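Local coordinates for protein 373aa long hypothetical citrate synthase (PDB 1VGP) that is of unknown function but is probably a largely helical enzyme of the citrate synthase family, at residues 218-223 with 311-316; 225-230 with 283-288. All coordinates share one frame; numbering follows the deposited sequence.

Contact 1: 218-223 with 311-316; sequences ANYEAL and FFSSIV
Tyr220 and Ser314 bring the loop that leads into helix 221-228 up against helix 309-319, a helix-on-helix junction within the mainly helical citrate synthase fold. The CA atoms of these two residues lie 5.3 Å apart. The first torsion of Tyr220 sets CG anti to its carbonyl carbon and beside the backbone N (chi1 -49°), and from CG the ring presents its CD2-CE2 edge to helix 309-319. Followed outward from CB and CG, the side chain first meets the helix at CD2, 3.8 Å from CB of Ser314; CE2 and, more distantly, CZ near the tip are next to OG of Ser313. The Ser313 hydroxyl oxygen sits in the plane of the ring, at its edge, rather than over a face. The same ring meets Phe327 edge-to-face and touches Pro328 and Phe331, so it is in contact with helix 327-346 as well as helix 309-319.

Ser314 fills the middle of the contact. Its CB is also 3.9 Å from CB of Leu223, while its OG, set between the backbone N and the carbonyl carbon (chi1 46°), comes within 3.7 Å of CB of Ala222. That hydroxyl is hydrogen-bonded back to Asp310 O one turn earlier in its own helix, so its polar partner lies there and its approach to the alanine methyl is van der Waals packing. Ala222 points its CB at helix 309-319, and that methyl is 4.3 Å from CA of Phe311 as well. No hydrogen bond joins the two segments, and all the touching residues are buried. The branch point of Leu223 packs against the helix backbone, with CG 3.5 Å from the carbonyl O of Ser314 and CD1 3.9 Å from that same oxygen.

Contact 2: 225-230 with 283-288; sequences MFKEIG and YTLYQI
An apolar helix-helix interface of the citrate synthase fold joins the last turn of helix 221-228 to the early part of helix 281-300, through Phe226 and Ile229 on one side and Leu285 and Ile288 on the other. Ile288 is central. Its CG2 methyl, anti to the backbone N, is 3.9 Å from CA of Phe226. The same methyl lies 3.9 Å from CD1 of Ile229. It approaches the phenyl ring of Phe226 obliquely, and the side chains of Phe226 and Ile288 slide past one another in opposite directions. The other branch of Ile288 reaches the loop just past the end of helix 221-228, where CD1 lies 3.6 Å from the carbonyl O of Gly230.

One turn earlier, the CD2 methyl of Leu285 sits 3.8 Å from CB of Phe226. It also reaches the aliphatic part of the exposed Lys227, at 4.1 Å from CG; the Lys227 amino group is hydrogen-bonded to Tyr318 OH. Ile229, the first residue to leave helical geometry, still turns its CB toward Ile288, and its side chain also touches helix 235-244. Phe226 meets Phe311 of helix 309-319 edge-to-face. Apolar side chains meeting in this way are how neighbouring helices pack in the mainly helical citrate synthase fold.

Overall arrangement
Both contacts use helix 221-228: contact 1 joins its beginning and the preceding loop to helix 309-319, contact 2 its end to helix 281-300. Their centres are 12 Å apart. Contact 1 is the deeper, about 12 Å from the centre of the chain and wholly buried; contact 2 lies about 24 Å out, with a buried apolar middle and the exposed Lys227 and Gly230 at its margin. Neither has a hydrogen bond between its segments, but contact 1 sets a tyrosine ring edge, an alanine and a leucine against two serines, whereas contact 2 rests mainly on a phenylalanine, a leucine and two isoleucines. The two meet directly, with Ile315 CD1 3.7 Å from Phe226 CE2, joining three helices in one apolar cluster.

Contact 1: 218-223 with 311-316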
ATOM      1  N   ALA A 218      13.088   9.095  -9.379  1.00 64.97           N
ATOM      2  CA  ALA A 218      13.514   9.224  -7.983  1.00 66.68           C
ATOM      3  C   ALA A 218      14.841   8.534  -7.775  1.00 66.45           C
ATOM      4  O   ALA A 218      14.969   7.671  -6.905  1.00 65.35           O
ATOM      5  CB  ALA A 218      12.458   8.640  -7.039  1.00 66.20           C
ATOM      6  N   ASN A 219      15.834   8.905  -8.576  1.00 67.22           N
ATOM      7  CA  ASN A 219      17.095   8.185  -8.567  1.00 69.41           C
ATOM      8  C   ASN A 219      18.134   8.920  -7.758  1.00 69.75           C
ATOM      9  O   ASN A 219      18.548   8.448  -6.694  1.00 72.24           O
ATOM     10  CB  ASN A 219      17.564   7.963 -10.002  1.00 71.40           C
ATOM     11  CG  ASN A 219      16.825   6.827 -10.674  1.00 73.71           C
ATOM     12  OD1 ASN A 219      16.771   5.715 -10.154  1.00 75.34           O
ATOM     13  ND2 ASN A 219      16.237   7.108 -11.840  1.00 76.76           N
ATOM     14  N   TYR A 220      18.553  10.083  -8.250  1.00 66.80           N
ATOM     15  CA  TYR A 220      19.417  10.978  -7.467  1.00 63.65           C
ATOM     16  C   TYR A 220      20.801  10.383  -7.235  1.00 61.52           C
ATOM     17  O   TYR A 220      21.557  10.854  -6.388  1.00 59.47           O
ATOM     18  CB  TYR A 220      18.735  11.292  -6.133  1.00 61.64           C
ATOM     19  CG  TYR A 220      17.306  11.723  -6.320  1.00 59.96           C
ATOM     20  CD1 TYR A 220      16.263  11.026  -5.717  1.00 59.91           C
ATOM     21  CD2 TYR A 220      16.990  12.802  -7.146  1.00 60.42           C
ATOM     22  CE1 TYR A 220      14.935  11.390  -5.936  1.00 60.90           C
ATOM     23  CE2 TYR A 220      15.675  13.174  -7.373  1.00 60.73           C
ATOM     24  CZ  TYR A 220      14.651  12.467  -6.768  1.00 61.22           C
ATOM     25  OH  TYR A 220      13.348  12.824  -7.005  1.00 61.67           O
ATOM     26  N   GLU A 221      21.125   9.351  -8.010  1.00 59.83           N
ATOM     27  CA  GLU A 221      22.476   8.814  -8.044  1.00 57.51           C
ATOM     28  C   GLU A 221      23.349   9.758  -8.861  1.00 54.21           C
ATOM     29  O   GLU A 221      24.579   9.685  -8.814  1.00 53.91           O
ATOM     30  CB  GLU A 221      22.461   7.416  -8.672  1.00 60.85           C
ATOM     31  CG  GLU A 221      22.233   6.294  -7.668  1.00 66.26           C
ATOM     32  CD  GLU A 221      23.528   5.826  -7.014  1.00 71.00           C
ATOM     33  OE1 GLU A 221      23.469   5.264  -5.895  1.00 73.16           O
ATOM     34  OE2 GLU A 221      24.603   6.020  -7.624  1.00 72.97           O
ATOM     35  N   ALA A 222      22.691  10.656  -9.592  1.00 50.37           N
ATOM     36  CA  ALA A 222      23.348  11.647 -10.438  1.00 47.14           C
ATOM     37  C   ALA A 222      24.191  12.638  -9.649  1.00 45.68           C
ATOM     38  O   ALA A 222      25.298  12.988 -10.068  1.00 45.06           O
ATOM     39  CB  ALA A 222      22.312  12.400 -11.262  1.00 47.00           C
ATOM     40  N   LEU A 223      23.663  13.100  -8.516  1.00 45.50           N
ATOM     41  CA  LEU A 223      24.412  13.976  -7.618  1.00 44.62           C
ATOM     42  C   LEU A 223      25.685  13.281  -7.151  1.00 45.57           C
ATOM     43  O   LEU A 223      26.751  13.895  -7.079  1.00 43.47           O
ATOM     44  CB  LEU A 223      23.564  14.337  -6.396  1.00 41.75           C
ATOM     45  CG  LEU A 223      23.669  15.753  -5.812  1.00 40.05           C
ATOM     46  CD1 LEU A 223      23.488  15.665  -4.306  1.00 37.33           C
ATOM     47  CD2 LEU A 223      24.998  16.394  -6.152  1.00 37.12           C
ATOM     48  N   PHE A 311      18.433  14.138 -13.641  1.00 39.12           N
ATOM     49  CA  PHE A 311      19.765  14.655 -13.923  1.00 38.63           C
ATOM     50  C   PHE A 311      19.986  16.041 -13.327  1.00 38.71           C
ATOM     51  O   PHE A 311      21.077  16.356 -12.872  1.00 39.45           O
ATOM     52  CB  PHE A 311      19.992  14.701 -15.430  1.00 36.85           C
ATOM     53  CG  PHE A 311      21.396  15.046 -15.819  1.00 33.89           C
ATOM     54  CD1 PHE A 311      21.751  16.362 -16.087  1.00 32.35           C
ATOM     55  CD2 PHE A 311      22.367  14.054 -15.921  1.00 30.86           C
ATOM     56  CE1 PHE A 311      23.055  16.695 -16.458  1.00 30.53           C
ATOM     57  CE2 PHE A 311      23.680  14.376 -16.290  1.00 29.40           C
ATOM     58  CZ  PHE A 311      24.021  15.703 -16.559  1.00 27.78           C
ATOM     59  N   PHE A 312      18.954  16.872 -13.330  1.00 38.80           N
ATOM     60  CA  PHE A 312      19.085  18.190 -12.745  1.00 39.47           C
ATOM     61  C   PHE A 312      18.371  18.301 -11.406  1.00 40.89           C
ATOM     62  O   PHE A 312      18.754  19.116 -10.563  1.00 43.62           O
ATOM     63  CB  PHE A 312      18.556  19.256 -13.702  1.00 39.60           C
ATOM     64  CG  PHE A 312      19.374  19.407 -14.952  1.00 39.13           C
ATOM     65  CD1 PHE A 312      18.852  19.026 -16.189  1.00 37.66           C
ATOM     66  CD2 PHE A 312      20.655  19.949 -14.903  1.00 36.83           C
ATOM     67  CE1 PHE A 312      19.590  19.185 -17.355  1.00 36.50           C
ATOM     68  CE2 PHE A 312      21.400  20.111 -16.059  1.00 36.35           C
ATOM     69  CZ  PHE A 312      20.866  19.729 -17.291  1.00 37.06           C
ATOM     70  N   SER A 313      17.339  17.494 -11.198  1.00 40.91           N
ATOM     71  CA  SER A 313      16.532  17.630  -9.988  1.00 42.61           C
ATOM     72  C   SER A 313      17.368  17.405  -8.721  1.00 42.74           C
ATOM     73  O   SER A 313      17.070  17.964  -7.661  1.00 42.77           O
ATOM     74  CB  SER A 313      15.336  16.662 -10.025  1.00 41.42           C
ATOM     75  OG  SER A 313      15.702  15.357  -9.623  1.00 47.05           O
ATOM     76  N   SER A 314      18.426  16.608  -8.834  1.00 40.91           N
ATOM     77  CA  SER A 314      19.256  16.309  -7.672  1.00 41.79           C
ATOM     78  C   SER A 314      20.259  17.419  -7.350  1.00 41.00           C
ATOM     79  O   SER A 314      20.674  17.576  -6.202  1.00 40.11           O
ATOM     80  CB  SER A 314      19.995  14.984  -7.880  1.00 43.56           C
ATOM     81  OG  SER A 314      20.571  14.913  -9.169  1.00 50.37           O
ATOM     82  N   ILE A 315      20.655  18.190  -8.356  1.00 38.42           N
ATOM     83  CA  ILE A 315      21.419  19.399  -8.080  1.00 37.08           C
ATOM     84  C   ILE A 315      20.511  20.404  -7.381  1.00 34.72           C
ATOM     85  O   ILE A 315      20.892  21.003  -6.373  1.00 33.23           O
ATOM     86  CB  ILE A 315      21.977  20.031  -9.375  1.00 39.72           C
ATOM     87  CG1 ILE A 315      23.161  19.209  -9.885  1.00 43.75           C
ATOM     88  CG2 ILE A 315      22.455  21.455  -9.107  1.00 40.39           C
ATOM     89  CD1 ILE A 315      23.710  19.677 -11.217  1.00 45.09           C
ATOM     90  N   VAL A 316      19.308  20.576  -7.922  1.00 31.45           N
ATOM     91  CA  VAL A 316      18.364  21.551  -7.400  1.00 31.16           C
ATOM     92  C   VAL A 316      17.978  21.261  -5.947  1.00 32.31           C
ATOM     93  O   VAL A 316      18.141  22.115  -5.072  1.00 31.85           O
ATOM     94  CB  VAL A 316      17.083  21.586  -8.263  1.00 31.99           C
ATOM     95  CG1 VAL A 316      15.965  22.339  -7.531  1.00 29.32           C
ATOM     96  CG2 VAL A 316      17.394  22.237  -9.609  1.00 28.08           C
TER

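Contact 2: 225-230 with 283-288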
ATOM      1  N   MET A 225      27.285  10.884  -8.707  1.00 49.25           N
ATOM      2  CA  MET A 225      28.190  10.840  -9.845  1.00 48.15           C
ATOM      3  C   MET A 225      28.950  12.154 -10.027  1.00 48.18           C
ATOM      4  O   MET A 225      30.173  12.151 -10.181  1.00 48.41           O
ATOM      5  CB  MET A 225      27.413  10.509 -11.113  1.00 48.34           C
ATOM      6  CG  MET A 225      28.279  10.439 -12.358  1.00 48.72           C
ATOM      7  SD  MET A 225      27.282  10.305 -13.844  1.00 49.81           S
ATOM      8  CE  MET A 225      26.759  11.973 -14.043  1.00 45.93           C
ATOM      9  N   PHE A 226      28.236  13.277 -10.012  1.00 46.31           N
ATOM     10  CA  PHE A 226      28.900  14.575 -10.115  1.00 46.58           C
ATOM     11  C   PHE A 226      29.938  14.716  -9.004  1.00 45.90           C
ATOM     12  O   PHE A 226      30.995  15.304  -9.200  1.00 43.56           O
ATOM     13  CB  PHE A 226      27.893  15.725 -10.002  1.00 46.11           C
ATOM     14  CG  PHE A 226      26.798  15.689 -11.026  1.00 45.35           C
ATOM     15  CD1 PHE A 226      27.037  15.208 -12.308  1.00 43.45           C
ATOM     16  CD2 PHE A 226      25.518  16.141 -10.704  1.00 43.87           C
ATOM     17  CE1 PHE A 226      26.018  15.178 -13.255  1.00 43.42           C
ATOM     18  CE2 PHE A 226      24.495  16.115 -11.641  1.00 43.23           C
ATOM     19  CZ  PHE A 226      24.745  15.631 -12.921  1.00 42.66           C
ATOM     20  N   LYS A 227      29.618  14.186  -7.830  1.00 47.25           N
ATOM     21  CA  LYS A 227      30.508  14.306  -6.692  1.00 48.61           C
ATOM     22  C   LYS A 227      31.804  13.535  -6.920  1.00 49.21           C
ATOM     23  O   LYS A 227      32.891  14.076  -6.717  1.00 47.67           O
ATOM     24  CB  LYS A 227      29.811  13.816  -5.414  1.00 50.54           C
ATOM     25  CG  LYS A 227      29.008  14.911  -4.687  1.00 53.21           C
ATOM     26  CD  LYS A 227      27.994  14.326  -3.701  1.00 53.62           C
ATOM     27  CE  LYS A 227      27.327  15.412  -2.864  1.00 54.16           C
ATOM     28  NZ  LYS A 227      28.314  16.415  -2.370  1.00 56.30           N
ATOM     29  N   GLU A 228      31.703  12.281  -7.361  1.00 49.36           N
ATOM     30  CA  GLU A 228      32.904  11.472  -7.491  1.00 51.63           C
ATOM     31  C   GLU A 228      33.764  11.822  -8.703  1.00 52.84           C
ATOM     32  O   GLU A 228      34.984  11.683  -8.654  1.00 54.47           O
ATOM     33  CB  GLU A 228      32.564   9.978  -7.469  1.00 53.79           C
ATOM     34  CG  GLU A 228      31.624   9.474  -8.530  1.00 60.65           C
ATOM     35  CD  GLU A 228      31.209   8.031  -8.273  1.00 64.90           C
ATOM     36  OE1 GLU A 228      30.676   7.748  -7.174  1.00 67.21           O
ATOM     37  OE2 GLU A 228      31.416   7.176  -9.165  1.00 66.62           O
ATOM     38  N   ILE A 229      33.150  12.298  -9.782  1.00 53.25           N
ATOM     39  CA  ILE A 229      33.915  13.065 -10.769  1.00 54.06           C
ATOM     40  C   ILE A 229      34.383  14.331 -10.073  1.00 56.46           C
ATOM     41  O   ILE A 229      33.573  15.177  -9.712  1.00 61.94           O
ATOM     42  CB  ILE A 229      33.062  13.476 -11.979  1.00 52.59           C
ATOM     43  CG1 ILE A 229      32.255  12.281 -12.503  1.00 52.26           C
ATOM     44  CG2 ILE A 229      33.959  14.029 -13.073  1.00 50.46           C
ATOM     45  CD1 ILE A 229      31.208  12.651 -13.536  1.00 48.11           C
ATOM     46  N   GLY A 230      35.683  14.478  -9.873  1.00 56.51           N
ATOM     47  CA  GLY A 230      36.133  15.564  -9.015  1.00 56.95           C
ATOM     48  C   GLY A 230      36.061  16.937  -9.665  1.00 54.72           C
ATOM     49  O   GLY A 230      35.224  17.767  -9.320  1.00 51.44           O
ATOM     50  N   TYR A 283      28.507  24.988  -7.416  1.00 45.57           N
ATOM     51  CA  TYR A 283      28.644  25.518  -8.761  1.00 43.30           C
ATOM     52  C   TYR A 283      29.576  24.635  -9.574  1.00 43.28           C
ATOM     53  O   TYR A 283      29.391  24.461 -10.782  1.00 43.04           O
ATOM     54  CB  TYR A 283      29.187  26.941  -8.739  1.00 41.76           C
ATOM     55  CG  TYR A 283      29.371  27.510 -10.121  1.00 43.66           C
ATOM     56  CD1 TYR A 283      30.643  27.710 -10.654  1.00 44.60           C
ATOM     57  CD2 TYR A 283      28.269  27.815 -10.915  1.00 45.54           C
ATOM     58  CE1 TYR A 283      30.815  28.197 -11.946  1.00 45.04           C
ATOM     59  CE2 TYR A 283      28.426  28.305 -12.216  1.00 48.13           C
ATOM     60  CZ  TYR A 283      29.704  28.492 -12.725  1.00 48.12           C
ATOM     61  OH  TYR A 283      29.860  28.959 -14.009  1.00 48.32           O
ATOM     62  N   THR A 284      30.585  24.072  -8.921  1.00 40.84           N
ATOM     63  CA  THR A 284      31.486  23.187  -9.641  1.00 41.51           C
ATOM     64  C   THR A 284      30.774  21.886 -10.004  1.00 39.52           C
ATOM     65  O   THR A 284      30.986  21.342 -11.080  1.00 40.12           O
ATOM     66  CB  THR A 284      32.775  22.895  -8.828  1.00 42.36           C
ATOM     67  OG1 THR A 284      32.428  22.533  -7.485  1.00 46.97           O
ATOM     68  CG2 THR A 284      33.674  24.136  -8.788  1.00 42.32           C
ATOM     69  N   LEU A 285      29.905  21.404  -9.124  1.00 38.12           N
ATOM     70  CA  LEU A 285      29.037  20.285  -9.476  1.00 39.43           C
ATOM     71  C   LEU A 285      28.264  20.561 -10.757  1.00 40.81           C
ATOM     72  O   LEU A 285      28.153  19.699 -11.635  1.00 42.34           O
ATOM     73  CB  LEU A 285      28.027  20.014  -8.374  1.00 38.15           C
ATOM     74  CG  LEU A 285      28.498  19.390  -7.057  1.00 39.79           C
ATOM     75  CD1 LEU A 285      27.289  19.294  -6.130  1.00 38.55           C
ATOM     76  CD2 LEU A 285      29.111  18.019  -7.290  1.00 38.52           C
ATOM     77  N   TYR A 286      27.704  21.763 -10.856  1.00 39.97           N
ATOM     78  CA  TYR A 286      26.910  22.093 -12.022  1.00 39.17           C
ATOM     79  C   TYR A 286      27.796  22.083 -13.265  1.00 40.28           C
ATOM     80  O   TYR A 286      27.383  21.615 -14.334  1.00 39.84           O
ATOM     81  CB  TYR A 286      26.242  23.458 -11.868  1.00 38.21           C
ATOM     82  CG  TYR A 286      25.394  23.788 -13.068  1.00 37.04           C
ATOM     83  CD1 TYR A 286      25.834  24.696 -14.023  1.00 34.76           C
ATOM     84  CD2 TYR A 286      24.209  23.089 -13.316  1.00 36.35           C
ATOM     85  CE1 TYR A 286      25.127  24.895 -15.210  1.00 35.79           C
ATOM     86  CE2 TYR A 286      23.493  23.279 -14.498  1.00 36.31           C
ATOM     87  CZ  TYR A 286      23.965  24.181 -15.442  1.00 35.90           C
ATOM     88  OH  TYR A 286      23.305  24.343 -16.634  1.00 37.44           O
ATOM     89  N   GLN A 287      29.018  22.587 -13.121  1.00 40.58           N
ATOM     90  CA  GLN A 287      29.970  22.564 -14.224  1.00 41.08           C
ATOM     91  C   GLN A 287      30.285  21.138 -14.655  1.00 40.46           C
ATOM     92  O   GLN A 287      30.371  20.861 -15.850  1.00 41.31           O
ATOM     93  CB  GLN A 287      31.261  23.280 -13.833  1.00 41.23           C
ATOM     94  CG  GLN A 287      31.059  24.694 -13.321  1.00 42.77           C
ATOM     95  CD  GLN A 287      32.346  25.504 -13.319  1.00 43.10           C
ATOM     96  OE1 GLN A 287      32.662  26.180 -14.292  1.00 39.53           O
ATOM     97  NE2 GLN A 287      33.092  25.436 -12.220  1.00 43.97           N
ATOM     98  N   ILE A 288      30.460  20.244 -13.680  1.00 40.69           N
ATOM     99  CA  ILE A 288      30.583  18.802 -13.937  1.00 39.83           C
ATOM    100  C   ILE A 288      29.431  18.348 -14.817  1.00 38.42           C
ATOM    101  O   ILE A 288      29.624  17.686 -15.840  1.00 35.81           O
ATOM    102  CB  ILE A 288      30.492  17.954 -12.633  1.00 42.43           C
ATOM    103  CG1 ILE A 288      31.497  18.444 -11.578  1.00 41.87           C
ATOM    104  CG2 ILE A 288      30.721  16.484 -12.956  1.00 42.90           C
ATOM    105  CD1 ILE A 288      32.915  18.299 -11.977  1.00 42.30           C
TER